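Endo-beta-1,4-glucanase (Bacillus licheniformis, PDB 2JEN) cleaves xyloglucan internally as a family 12 endo-beta-1,4-glucanase, and probably also acts on other beta-1,4-glucans of the plant cell wall. Local coordinates at residues I156-N161 against L213-F218; G178-K183 against Q209-N214. The protein carries 1 engineered substitution. One frame throughout, in Å; residues are numbered along the deposited sequence.

Contact 1 (I156-N161 against L213-F218); sequences IMIWLN and LNIRDF. With GLC (alpha-D-glucopyranose), chain B; GLC (alpha-D-glucopyranose), chain C.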
# COMPACT_ATOMS: atom_id res chain seq x y z
N ILE A 156 -9.56 -20.27 -29.01
CA ILE A 156 -8.96 -21.55 -28.70
C ILE A 156 -8.14 -21.38 -27.43
O ILE A 156 -7.34 -20.45 -27.35
CB ILE A 156 -8.08 -22.03 -29.85
CG1 ILE A 156 -8.89 -22.17 -31.12
CG2 ILE A 156 -7.34 -23.30 -29.46
CD1 ILE A 156 -7.96 -22.40 -32.37
N MET A 157 -8.36 -22.23 -26.45
CA MET A 157 -7.59 -22.22 -25.23
C MET A 157 -6.77 -23.50 -25.11
O MET A 157 -7.25 -24.59 -25.44
CB MET A 157 -8.51 -22.13 -24.02
CG MET A 157 -9.45 -20.99 -24.06
SD MET A 157 -10.14 -20.66 -22.44
CE MET A 157 -8.80 -19.74 -21.66
N ILE A 158 -5.56 -23.38 -24.63
CA ILE A 158 -4.66 -24.51 -24.42
C ILE A 158 -4.15 -24.41 -23.01
O ILE A 158 -3.27 -23.58 -22.72
CB ILE A 158 -3.54 -24.59 -25.47
CG1 ILE A 158 -4.08 -24.52 -26.90
CG2 ILE A 158 -2.68 -25.84 -25.22
CD1 ILE A 158 -3.06 -24.47 -27.98
N TRP A 159 -4.69 -25.23 -22.13
CA TRP A 159 -4.38 -25.17 -20.71
C TRP A 159 -3.21 -26.09 -20.36
O TRP A 159 -3.29 -27.32 -20.52
CB TRP A 159 -5.56 -25.56 -19.82
CG TRP A 159 -6.83 -24.78 -19.95
CD1 TRP A 159 -7.32 -24.10 -21.04
CD2 TRP A 159 -7.83 -24.68 -18.93
NE1 TRP A 159 -8.55 -23.56 -20.73
CE2 TRP A 159 -8.88 -23.91 -19.45
CE3 TRP A 159 -7.92 -25.17 -17.64
CZ2 TRP A 159 -10.03 -23.62 -18.71
CZ3 TRP A 159 -9.07 -24.86 -16.90
CH2 TRP A 159 -10.11 -24.11 -17.46
N LEU A 160 -2.12 -25.49 -19.90
CA LEU A 160 -0.97 -26.22 -19.40
C LEU A 160 -1.07 -26.52 -17.93
O LEU A 160 -0.37 -27.40 -17.43
CB LEU A 160 0.30 -25.44 -19.70
CG LEU A 160 0.60 -25.14 -21.15
CD1 LEU A 160 1.96 -24.43 -21.31
CD2 LEU A 160 0.51 -26.37 -22.08
N ASN A 161 -1.95 -25.80 -17.23
CA ASN A 161 -2.21 -26.04 -15.82
C ASN A 161 -3.69 -25.90 -15.60
O ASN A 161 -4.29 -24.93 -16.07
CB ASN A 161 -1.45 -25.02 -14.95
CG ASN A 161 -1.69 -25.20 -13.44
OD1 ASN A 161 -2.82 -25.05 -12.98
ND2 ASN A 161 -0.63 -25.52 -12.70
N LEU A 213 4.77 -25.68 -28.69
CA LEU A 213 3.58 -26.04 -29.47
C LEU A 213 3.53 -25.31 -30.79
O LEU A 213 4.11 -24.24 -30.96
CB LEU A 213 2.33 -25.71 -28.68
CG LEU A 213 2.19 -26.34 -27.31
CD1 LEU A 213 0.97 -25.78 -26.58
CD2 LEU A 213 2.15 -27.86 -27.33
N ASN A 214 2.85 -25.90 -31.76
CA ASN A 214 2.53 -25.23 -33.00
C ASN A 214 1.02 -25.08 -33.05
O ASN A 214 0.28 -26.08 -33.08
CB ASN A 214 3.00 -26.06 -34.19
CG ASN A 214 2.81 -25.37 -35.50
OD1 ASN A 214 2.16 -24.33 -35.63
ND2 ASN A 214 3.34 -25.99 -36.57
N ILE A 215 0.54 -23.84 -32.96
CA ILE A 215 -0.92 -23.61 -32.93
C ILE A 215 -1.60 -24.21 -34.17
O ILE A 215 -2.76 -24.64 -34.11
CB ILE A 215 -1.24 -22.11 -32.76
CG1 ILE A 215 -0.64 -21.54 -31.48
CG2 ILE A 215 -2.74 -21.86 -32.78
CD1 ILE A 215 -0.85 -22.37 -30.29
N ARG A 216 -0.86 -24.29 -35.27
CA ARG A 216 -1.43 -24.87 -36.49
C ARG A 216 -1.84 -26.32 -36.29
O ARG A 216 -2.78 -26.80 -36.96
CB ARG A 216 -0.41 -24.76 -37.62
CG ARG A 216 -1.00 -25.10 -39.00
CD ARG A 216 0.04 -25.02 -40.09
NE ARG A 216 0.88 -26.18 -40.01
CZ ARG A 216 1.88 -26.46 -40.85
NH1 ARG A 216 2.21 -25.61 -41.80
NH2 ARG A 216 2.57 -27.56 -40.67
N ASP A 217 -1.18 -27.05 -35.41
CA ASP A 217 -1.61 -28.43 -35.14
C ASP A 217 -3.03 -28.44 -34.55
O ASP A 217 -3.82 -29.37 -34.81
CB ASP A 217 -0.68 -29.10 -34.14
CG ASP A 217 0.75 -29.30 -34.63
OD1 ASP A 217 0.99 -29.21 -35.85
OD2 ASP A 217 1.60 -29.66 -33.77
N PHE A 218 -3.34 -27.46 -33.71
CA PHE A 218 -4.64 -27.38 -33.05
C PHE A 218 -5.71 -26.86 -34.00
O PHE A 218 -6.83 -27.40 -34.06
CB PHE A 218 -4.51 -26.50 -31.79
CG PHE A 218 -3.63 -27.11 -30.76
CD1 PHE A 218 -2.25 -26.98 -30.85
CD2 PHE A 218 -4.16 -27.87 -29.70
CE1 PHE A 218 -1.42 -27.61 -29.92
CE2 PHE A 218 -3.36 -28.46 -28.80
CZ PHE A 218 -1.95 -28.33 -28.90
C1 GLC B . -11.96 -17.64 -22.64
C2 GLC B . -13.13 -16.69 -22.88
C3 GLC B . -12.58 -15.35 -23.28
C4 GLC B . -11.72 -14.81 -22.14
C5 GLC B . -10.61 -15.85 -21.94
C6 GLC B . -9.52 -15.42 -20.95
O1 GLC B . -12.37 -18.94 -22.32
O2 GLC B . -14.01 -17.05 -23.92
O3 GLC B . -13.72 -14.58 -23.66
O4 GLC B . -11.13 -13.58 -22.50
O5 GLC B . -11.20 -17.09 -21.57
O6 GLC B . -10.06 -15.07 -19.69
C1 GLC C . -15.12 -20.88 -17.64
C2 GLC C . -13.80 -21.28 -18.25
C3 GLC C . -13.01 -20.08 -18.72
C4 GLC C . -13.86 -19.12 -19.56
C5 GLC C . -15.19 -18.87 -18.83
C6 GLC C . -16.12 -18.02 -19.70
O2 GLC C . -13.03 -21.96 -17.28
O3 GLC C . -11.93 -20.53 -19.51
O4 GLC C . -13.13 -17.91 -19.80
O5 GLC C . -15.84 -20.10 -18.60
O6 GLC C . -17.19 -17.53 -18.88
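The F218 ring takes the CD1 methyl of I158 squarely on one face: the methyl carbon stands 3.8 Å from the ring centroid and only 6° off the normal, a clean CH-pi contact, while the backbone O of N214 lies in the ring plane at the edge. F202 and W182 meet the same phenyl edge-to-face. This is the hydrophobic interior of the family 12 beta-sandwich (jelly roll), where strand 154-163 of the substrate-binding sheet faces the end of strand 210-214 and the first turn of helix 215-225. I158 carries the contact with two branches. CG1 is anti to its own carbonyl carbon (chi1 -52°) and chi2 is extended, which pushes CD1 out to the ring and against I215 CD1 at 3.8 Å; the CG2 branch meets L213 CD1 tip to tip at 3.9 Å. Trimming F218 to an alanine would probably leave I158 CD1 without its aromatic seat and open a gap between sheet and helix. The chain turns from strand to helix at N214, the N-cap, whose OD1 accepts from R216 N at 3.0 Å from above the carbonyl plane and also takes the N-H of I118. On the other side of strand 154-163, M157 and W159 face the glycan pocket, where E243 hydrogen-bonds the sugars. The W159 ring presents its edge to the chain C glucose, with CH2 3.6 Å from O2. The bend of M157 at chi3 (80°) swings its CE toward the chain B glucose, 3.6 Å from O5 of that sugar.

Contact 2 (G178-K183 against Q209-N214); sequences GGHSWK and QSANLN
H180 and L213 make the tight end of this contact, their side chains crossing at about a right angle with H180 CD2 3.8 Å from L213 CD2. H180 CG lies anti to its own carbonyl carbon (chi1 -60°), which carries the ring out toward the leucine. L213 CD2 also approaches the indole edge near its plane, 4.1 Å from W182 CZ2. W182 is buried and has its NE1 spent on the backbone O of I177, so its polar atom is satisfied without any help from strand 210-214. Beside them A211 adds little: its CB is 4.4 Å from H180 CE1.

The two strands belong to different sheets of the beta-sandwich. Strand 210-214 lies at the edge of one sheet, next to strand 118-128, and strand 180-192 sits in the other; their short axes run almost perpendicular, at 82°, and pass 11.0 Å apart. No direct hydrogen bond joins the two backbones across that distance.

Water takes over on the looser side. One molecule donates to G178 O and to N212 O, at 2.8 Å from the former, and so ties the turn before strand 180-192 to the edge strand. The positive phi of G178 suits a glycine there. A second water sits in the plane of the imidazole at its edge, hydrogen-bonded to H180 NE2 at 2.8 Å, and accepts from N212 N at 2.9 Å. With ND1 of H180 hydrogen-bonded to R204 NE, both ring nitrogens are engaged and the ring's rotation is probably fixed.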
# COMPACT_ATOMS: atom_id res chain seq x y z
N GLY A 178 0.71 -32.70 -30.90
CA GLY A 178 1.99 -32.05 -30.59
C GLY A 178 2.81 -32.78 -29.54
O GLY A 178 3.72 -32.18 -28.91
N GLY A 179 2.53 -34.07 -29.34
CA GLY A 179 3.22 -34.84 -28.32
C GLY A 179 2.68 -34.79 -26.90
O GLY A 179 3.33 -35.26 -25.95
N HIS A 180 1.50 -34.17 -26.75
CA HIS A 180 0.81 -34.05 -25.47
C HIS A 180 -0.61 -34.60 -25.63
O HIS A 180 -1.19 -34.52 -26.72
CB HIS A 180 0.70 -32.57 -25.06
CG HIS A 180 2.01 -31.85 -24.91
ND1 HIS A 180 2.57 -31.61 -23.67
CD2 HIS A 180 2.85 -31.32 -25.82
CE1 HIS A 180 3.70 -30.94 -23.84
NE2 HIS A 180 3.90 -30.75 -25.13
N SER A 181 -1.17 -35.06 -24.53
CA SER A 181 -2.59 -35.46 -24.49
C SER A 181 -3.45 -34.35 -23.91
O SER A 181 -3.13 -33.79 -22.86
CB SER A 181 -2.77 -36.71 -23.65
OG SER A 181 -2.07 -37.77 -24.30
N TRP A 182 -4.60 -34.12 -24.54
CA TRP A 182 -5.50 -33.00 -24.23
C TRP A 182 -6.93 -33.49 -24.16
O TRP A 182 -7.41 -34.18 -25.05
CB TRP A 182 -5.45 -31.96 -25.35
CG TRP A 182 -4.06 -31.52 -25.75
CD1 TRP A 182 -3.36 -32.01 -26.78
CD2 TRP A 182 -3.24 -30.54 -25.12
NE1 TRP A 182 -2.13 -31.43 -26.85
CE2 TRP A 182 -2.04 -30.50 -25.85
CE3 TRP A 182 -3.41 -29.68 -24.02
CZ2 TRP A 182 -0.98 -29.66 -25.48
CZ3 TRP A 182 -2.37 -28.86 -23.66
CH2 TRP A 182 -1.18 -28.81 -24.40
N LYS A 183 -7.64 -33.07 -23.12
CA LYS A 183 -9.10 -33.21 -23.09
C LYS A 183 -9.69 -32.02 -23.85
O LYS A 183 -9.36 -30.88 -23.57
CB LYS A 183 -9.61 -33.21 -21.65
CG LYS A 183 -9.04 -34.34 -20.84
CD LYS A 183 -9.40 -34.18 -19.36
CE LYS A 183 -8.48 -33.07 -18.65
NZ LYS A 183 -8.66 -33.02 -17.15
N GLN A 209 4.95 -27.51 -16.78
CA GLN A 209 5.57 -26.19 -16.67
C GLN A 209 6.25 -25.69 -17.91
O GLN A 209 6.79 -24.60 -17.92
CB GLN A 209 6.56 -26.18 -15.49
CG GLN A 209 5.89 -26.27 -14.14
CD GLN A 209 6.81 -26.06 -12.95
OE1 GLN A 209 6.40 -25.49 -11.93
NE2 GLN A 209 8.00 -26.60 -13.03
N SER A 210 6.28 -26.48 -18.99
CA SER A 210 6.87 -26.01 -20.21
C SER A 210 6.23 -26.70 -21.40
O SER A 210 5.79 -27.87 -21.29
CB SER A 210 8.38 -26.21 -20.20
OG SER A 210 8.64 -27.57 -20.29
N ALA A 211 6.17 -26.00 -22.52
CA ALA A 211 5.66 -26.59 -23.75
C ALA A 211 6.19 -25.85 -24.94
O ALA A 211 6.47 -24.67 -24.91
CB ALA A 211 4.15 -26.59 -23.78
N ASN A 212 6.36 -26.59 -26.02
CA ASN A 212 6.72 -26.09 -27.31
C ASN A 212 5.63 -26.58 -28.24
O ASN A 212 5.56 -27.78 -28.51
CB ASN A 212 8.08 -26.67 -27.68
CG ASN A 212 8.76 -25.89 -28.73
OD1 ASN A 212 8.19 -25.63 -29.79
ND2 ASN A 212 9.99 -25.49 -28.46
N LEU A 213 4.77 -25.68 -28.69
CA LEU A 213 3.58 -26.04 -29.47
C LEU A 213 3.53 -25.31 -30.79
O LEU A 213 4.11 -24.24 -30.96
CB LEU A 213 2.33 -25.71 -28.68
CG LEU A 213 2.19 -26.34 -27.31
CD1 LEU A 213 0.97 -25.78 -26.58
CD2 LEU A 213 2.15 -27.86 -27.33
N ASN A 214 2.85 -25.90 -31.76
CA ASN A 214 2.53 -25.23 -33.00
C ASN A 214 1.02 -25.08 -33.05
O ASN A 214 0.28 -26.08 -33.08
CB ASN A 214 3.00 -26.06 -34.19
CG ASN A 214 2.81 -25.37 -35.50
OD1 ASN A 214 2.16 -24.33 -35.63
ND2 ASN A 214 3.34 -25.99 -36.57
O HOH W 1 4.27 -29.68 -29.98
O HOH W 2 6.33 -29.48 -25.77

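How the contacts relate
Both contacts close the same sandwich and share L213 and N214 on strand 210-214, with centres 7 Å apart. Contact 1 is the core one: its touching residues are all buried, and it is apolar across the interface, with the sugar-binding groove on the far side of strand 154-163. Contact 2 lies farther out: its centre is about 14 Å from the chain centre, that of contact 1 about 9 Å, and it mixes a few apolar touches with water bridges and a partly exposed histidine. W182 joins them: its CZ3 packs 3.4 Å from I158 CG2, so the buried half of contact 2 runs straight into contact 1 while the hydrated half faces outward.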